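Local coordinates for Serine/threonine protein kinase (Mycobacterium tuberculosis, PDB 4ESQ) that forms the extracellular sensor domain of the membrane receptor kinase PknH, whose whole chain probably phosphorylates serine and threonine residues of proteins using ATP, at residues E8-L13 against N163-D168; G52-S57 against V118-K123. One frame throughout, in Å; residues are numbered along the deposited sequence. Where two conformers were deposited one is given.

Interaction 1: E8-L13 against N163-D168; sequences ERLSAL and NNVVVD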
loop_
_atom_site.group_PDB
_atom_site.type_symbol
_atom_site.label_atom_id
_atom_site.label_comp_id
_atom_site.label_asym_id
_atom_site.label_seq_id
_atom_site.Cartn_x
_atom_site.Cartn_y
_atom_site.Cartn_z
ATOM N N GLU A 8 -9.634 4.911 16.592
ATOM C CA GLU A 8 -10.195 6.203 16.227
ATOM C C GLU A 8 -9.136 7.231 15.834
ATOM O O GLU A 8 -9.466 8.328 15.376
ATOM C CB GLU A 8 -11.101 6.731 17.347
ATOM C CG GLU A 8 -10.386 6.956 18.660
ATOM C CD GLU A 8 -10.669 5.870 19.675
ATOM O OE1 GLU A 8 -10.780 4.680 19.291
ATOM O OE2 GLU A 8 -10.780 6.216 20.866
ATOM N N ARG A 9 -7.865 6.864 15.979
ATOM C CA ARG A 9 -6.768 7.771 15.649
ATOM C C ARG A 9 -6.088 7.421 14.333
ATOM O O ARG A 9 -5.114 8.066 13.956
ATOM C CB ARG A 9 -5.731 7.795 16.775
ATOM C CG ARG A 9 -6.154 8.634 17.994
ATOM C CD ARG A 9 -6.091 10.132 17.717
ATOM N NE ARG A 9 -4.715 10.569 17.477
ATOM C CZ ARG A 9 -4.370 11.776 17.035
ATOM N NH1 ARG A 9 -5.302 12.691 16.771
ATOM N NH2 ARG A 9 -3.085 12.066 16.851
ATOM N N LEU A 10 -6.604 6.412 13.633
ATOM C CA LEU A 10 -5.976 5.961 12.401
ATOM C C LEU A 10 -5.875 7.065 11.347
ATOM O O LEU A 10 -4.831 7.213 10.718
ATOM C CB LEU A 10 -6.692 4.736 11.826
ATOM C CG LEU A 10 -6.484 3.401 12.552
ATOM C CD1 LEU A 10 -7.316 2.281 11.897
ATOM C CD2 LEU A 10 -5.017 3.018 12.572
ATOM N N SER A 11 -6.934 7.852 11.174
ATOM C CA SER A 11 -6.928 8.863 10.112
ATOM C C SER A 11 -5.838 9.911 10.331
ATOM O O SER A 11 -5.326 10.502 9.369
ATOM C CB SER A 11 -8.299 9.531 9.961
ATOM O OG SER A 11 -8.569 10.418 11.028
ATOM N N ALA A 12 -5.482 10.131 11.593
ATOM C CA ALA A 12 -4.446 11.108 11.936
ATOM C C ALA A 12 -3.050 10.638 11.530
ATOM O O ALA A 12 -2.095 11.421 11.573
ATOM C CB ALA A 12 -4.485 11.422 13.424
ATOM N N LEU A 13 -2.930 9.372 11.126
ATOM C CA LEU A 13 -1.632 8.811 10.722
ATOM C C LEU A 13 -1.324 8.964 9.229
ATOM O O LEU A 13 -0.169 8.828 8.802
ATOM C CB LEU A 13 -1.545 7.329 11.102
ATOM C CG LEU A 13 -1.871 6.986 12.552
ATOM C CD1 LEU A 13 -1.833 5.482 12.735
ATOM C CD2 LEU A 13 -0.900 7.669 13.508
ATOM N N ASN A 163 4.268 -0.237 16.329
ATOM C CA ASN A 163 3.267 -0.497 17.357
ATOM C C ASN A 163 2.297 -1.558 16.832
ATOM O O ASN A 163 2.735 -2.578 16.301
ATOM C CB ASN A 163 2.532 0.796 17.740
ATOM C CG ASN A 163 1.992 0.767 19.162
ATOM O OD1 ASN A 163 1.792 -0.304 19.741
ATOM N ND2 ASN A 163 1.738 1.949 19.726
ATOM N N ASN A 164 0.992 -1.320 16.979
ATOM C CA ASN A 164 -0.024 -2.270 16.529
ATOM C C ASN A 164 -0.591 -1.914 15.158
ATOM O O ASN A 164 -1.684 -2.365 14.799
ATOM C CB ASN A 164 -1.182 -2.323 17.528
ATOM C CG ASN A 164 -1.856 -0.979 17.692
ATOM O OD1 ASN A 164 -1.190 0.048 17.819
ATOM N ND2 ASN A 164 -3.183 -0.973 17.668
ATOM N N VAL A 165 0.139 -1.102 14.399
ATOM C CA VAL A 165 -0.398 -0.567 13.149
ATOM C C VAL A 165 0.427 -1.012 11.953
ATOM O O VAL A 165 1.644 -0.859 11.943
ATOM C CB VAL A 165 -0.433 0.978 13.165
ATOM C CG1 VAL A 165 -0.917 1.541 11.815
ATOM C CG2 VAL A 165 -1.307 1.473 14.295
ATOM N N VAL A 166 -0.244 -1.571 10.952
ATOM C CA VAL A 166 0.394 -1.887 9.680
ATOM C C VAL A 166 0.190 -0.739 8.691
ATOM O O VAL A 166 -0.906 -0.197 8.568
ATOM C CB VAL A 166 -0.162 -3.188 9.080
ATOM C CG1 VAL A 166 0.334 -3.352 7.630
ATOM C CG2 VAL A 166 0.243 -4.381 9.944
ATOM N N VAL A 167 1.261 -0.359 8.016
ATOM C CA VAL A 167 1.237 0.740 7.067
ATOM C C VAL A 167 1.294 0.096 5.688
ATOM O O VAL A 167 2.174 -0.717 5.423
ATOM C CB VAL A 167 2.444 1.651 7.300
ATOM C CG1 VAL A 167 2.470 2.800 6.298
ATOM C CG2 VAL A 167 2.397 2.184 8.723
ATOM N N ASP A 168 0.343 0.436 4.819
ATOM C CA ASP A 168 0.178 -0.282 3.558
ATOM C C ASP A 168 0.001 0.728 2.439
ATOM O O ASP A 168 -1.039 1.380 2.361
ATOM C CB ASP A 168 -1.063 -1.183 3.664
ATOM C CG ASP A 168 -1.079 -2.309 2.647
ATOM O OD1 ASP A 168 -0.157 -2.383 1.815
ATOM O OD2 ASP A 168 -2.030 -3.128 2.690
#
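L10 and L13 both lean on V165, their end methyls packing loosely against its isopropyl group. Just before them, R9 forms a salt bridge through NH2 to E194, and A12 CB lies over the centre of its guanidinium. L10 comes next, and its CD2 stands 4.4 Å from V165 CG2 and about as far from CG1, a loose apolar contact. A backbone bond from L13 N to L10 O (2.9 Å) closes the turn between the two leucines. L13 is directed toward the strand; its CG is anti to the carbonyl carbon (chi1 -52°), and CD1 meets V165 tip to tip, nearest to CG1 at 4.1 Å. With CG1 anti to the backbone N (chi1 176°), V165 directs both methyls at the loop. All three side chains are buried. Within the PknH-like extracellular domain, the pre-helical loop 8-13 thus covers the start of strand 165-173 and joins the sheet to the C-terminal helix: L10 also packs on A69 and N71 of strand 69-76 and on V90 and A92 of strand 84-92, whereas L13 reaches V191 of helix 179-192.

Interaction 2: G52-S57 against V118-K123; sequences GALYTS and VTVTNK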
loop_
_atom_site.group_PDB
_atom_site.type_symbol
_atom_site.label_atom_id
_atom_site.label_comp_id
_atom_site.label_asym_id
_atom_site.label_seq_id
_atom_site.Cartn_x
_atom_site.Cartn_y
_atom_site.Cartn_z
ATOM N N GLY A 52 -1.908 -9.177 -2.831
ATOM C CA GLY A 52 -1.411 -8.205 -1.869
ATOM C C GLY A 52 -0.157 -7.504 -2.353
ATOM O O GLY A 52 0.140 -6.377 -1.938
ATOM N N ALA A 53 0.588 -8.161 -3.236
ATOM C CA ALA A 53 1.802 -7.562 -3.772
ATOM C C ALA A 53 1.468 -6.487 -4.801
ATOM O O ALA A 53 2.315 -5.668 -5.143
ATOM C CB ALA A 53 2.699 -8.624 -4.375
ATOM N N LEU A 54 0.234 -6.497 -5.300
ATOM C CA LEU A 54 -0.220 -5.488 -6.261
ATOM C C LEU A 54 -0.976 -4.323 -5.624
ATOM O O LEU A 54 -0.828 -3.172 -6.053
ATOM C CB LEU A 54 -1.148 -6.121 -7.301
ATOM C CG LEU A 54 -0.455 -7.088 -8.264
ATOM C CD1 LEU A 54 -1.454 -7.973 -8.985
ATOM C CD2 LEU A 54 0.416 -6.318 -9.244
ATOM N N TYR A 55 -1.814 -4.632 -4.641
ATOM C CA TYR A 55 -2.771 -3.662 -4.101
ATOM C C TYR A 55 -2.803 -3.638 -2.573
ATOM O O TYR A 55 -2.628 -4.672 -1.920
ATOM C CB TYR A 55 -4.182 -4.001 -4.585
ATOM C CG TYR A 55 -4.307 -4.246 -6.074
ATOM C CD1 TYR A 55 -3.957 -3.258 -6.988
ATOM C CD2 TYR A 55 -4.783 -5.459 -6.563
ATOM C CE1 TYR A 55 -4.077 -3.471 -8.356
ATOM C CE2 TYR A 55 -4.905 -5.683 -7.937
ATOM C CZ TYR A 55 -4.552 -4.681 -8.822
ATOM O OH TYR A 55 -4.659 -4.886 -10.179
ATOM N N THR A 56 -3.038 -2.456 -2.004
ATOM C CA THR A 56 -3.195 -2.335 -0.560
ATOM C C THR A 56 -4.617 -2.684 -0.158
ATOM O O THR A 56 -5.516 -2.733 -1.002
ATOM C CB THR A 56 -2.943 -0.894 -0.075
ATOM O OG1 THR A 56 -4.139 -0.119 -0.230
ATOM C CG2 THR A 56 -1.837 -0.250 -0.869
ATOM N N SER A 57 -4.808 -2.933 1.135
ATOM C CA SER A 57 -6.145 -3.024 1.723
ATOM C C SER A 57 -7.108 -4.010 1.063
ATOM O O SER A 57 -8.305 -3.744 0.984
ATOM C CB SER A 57 -6.806 -1.637 1.724
ATOM O OG SER A 57 -5.888 -0.606 2.059
ATOM N N VAL A 118 2.681 -11.289 -13.723
ATOM C CA VAL A 118 1.359 -11.849 -13.461
ATOM C C VAL A 118 0.319 -11.193 -14.369
ATOM O O VAL A 118 0.517 -10.064 -14.843
ATOM C CB VAL A 118 0.936 -11.679 -11.972
ATOM C CG1 VAL A 118 1.878 -12.460 -11.068
ATOM C CG2 VAL A 118 0.900 -10.200 -11.575
ATOM N N THR A 119 -0.764 -11.919 -14.638
ATOM C CA THR A 119 -1.894 -11.390 -15.389
ATOM C C THR A 119 -2.967 -10.978 -14.383
ATOM O O THR A 119 -3.278 -11.727 -13.455
ATOM C CB THR A 119 -2.477 -12.456 -16.349
ATOM O OG1 THR A 119 -1.447 -12.939 -17.221
ATOM C CG2 THR A 119 -3.588 -11.875 -17.191
ATOM N N VAL A 120 -3.522 -9.787 -14.553
ATOM C CA VAL A 120 -4.541 -9.297 -13.633
ATOM C C VAL A 120 -5.810 -8.966 -14.398
ATOM O O VAL A 120 -5.768 -8.258 -15.401
ATOM C CB VAL A 120 -4.072 -8.027 -12.907
ATOM C CG1 VAL A 120 -5.121 -7.583 -11.895
ATOM C CG2 VAL A 120 -2.742 -8.276 -12.226
ATOM N N THR A 121 -6.938 -9.476 -13.925
ATOM C CA THR A 121 -8.205 -9.194 -14.584
ATOM C C THR A 121 -9.118 -8.444 -13.632
ATOM O O THR A 121 -9.324 -8.854 -12.489
ATOM C CB THR A 121 -8.895 -10.474 -15.084
ATOM O OG1 THR A 121 -8.005 -11.187 -15.953
ATOM C CG2 THR A 121 -10.170 -10.125 -15.856
ATOM N N ASN A 122 -9.652 -7.331 -14.116
ATOM C CA ASN A 122 -10.540 -6.492 -13.332
ATOM C C ASN A 122 -11.531 -5.824 -14.272
ATOM O O ASN A 122 -11.141 -5.254 -15.294
ATOM C CB ASN A 122 -9.738 -5.444 -12.555
ATOM C CG ASN A 122 -10.574 -4.721 -11.505
ATOM O OD1 ASN A 122 -11.754 -4.437 -11.716
ATOM N ND2 ASN A 122 -9.959 -4.420 -10.365
ATOM N N LYS A 123 -12.814 -5.923 -13.938
ATOM C CA LYS A 123 -13.861 -5.344 -14.774
ATOM C C LYS A 123 -13.717 -5.773 -16.229
ATOM O O LYS A 123 -13.802 -4.946 -17.135
ATOM C CB LYS A 123 -13.841 -3.818 -14.681
ATOM C CG LYS A 123 -14.116 -3.278 -13.287
ATOM C CD LYS A 123 -14.354 -1.774 -13.313
ATOM C CE LYS A 123 -14.553 -1.222 -11.909
ATOM N NZ LYS A 123 -15.676 -1.900 -11.195
#
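A short helical turn at about 52-54 and the chain that follows pass over one face of strand 117-122, with L54 and V120 the nearest residues at 9.4 Å between their CA atoms. L54 and Y55 bridge this gap. The CD1 methyl of L54 lies 3.5 Å from V120 CG2, the two side chains sliding past each other in opposite directions. The same methyl meets V118 CG2 tip to tip at 4.1 Å, and it therefore touches both inward-facing valines of the strand. Y55 and V120 come at each other from opposite directions, and the ring offers its edge: V120 CG1 sits near the ring plane, 3.2 Å from Y55 OH, a close contact of hydroxyl and methyl. With CG1 anti to the backbone N (chi1 -177°), V120 spreads its methyls, CG1 to Y55 OH and CG2 to L54 CD1. One face of the Y55 ring is covered by L54 CB, 3.7 Å above its centre, and the side chain lies about 7 Å from a bound terbium(III) ion. The CB atoms of T119 and T121 are directed away from 52-57. The C50-C113 disulfide ties the chain just before the two segments. In the PknH-like extracellular domain this is a helical turn and following loop packed on the antiparallel sheet, one strand in from its 44-45 edge.

How the interactions relate
Both interactions are buried, apolar and built on valines of the same antiparallel sheet, but their centres lie 23 Å apart on opposite sides of the chain's centre. Interaction 1 lays an N-terminal loop on a central strand and is purely aliphatic; interaction 2 sets a helical turn and the residue after it on a strand near the sheet edge, buries more surface (151 against 89 Å²) and adds a partly exposed aromatic ring. In sequence, 52-57 and 118-123 both fall between the segments of interaction 1. The two meet directly at D168, whose OD2 probably accepts a hydrogen bond from S57 N (3.2 Å). D168 and G52 also share R157, the former through a salt bridge, the latter through its carbonyl.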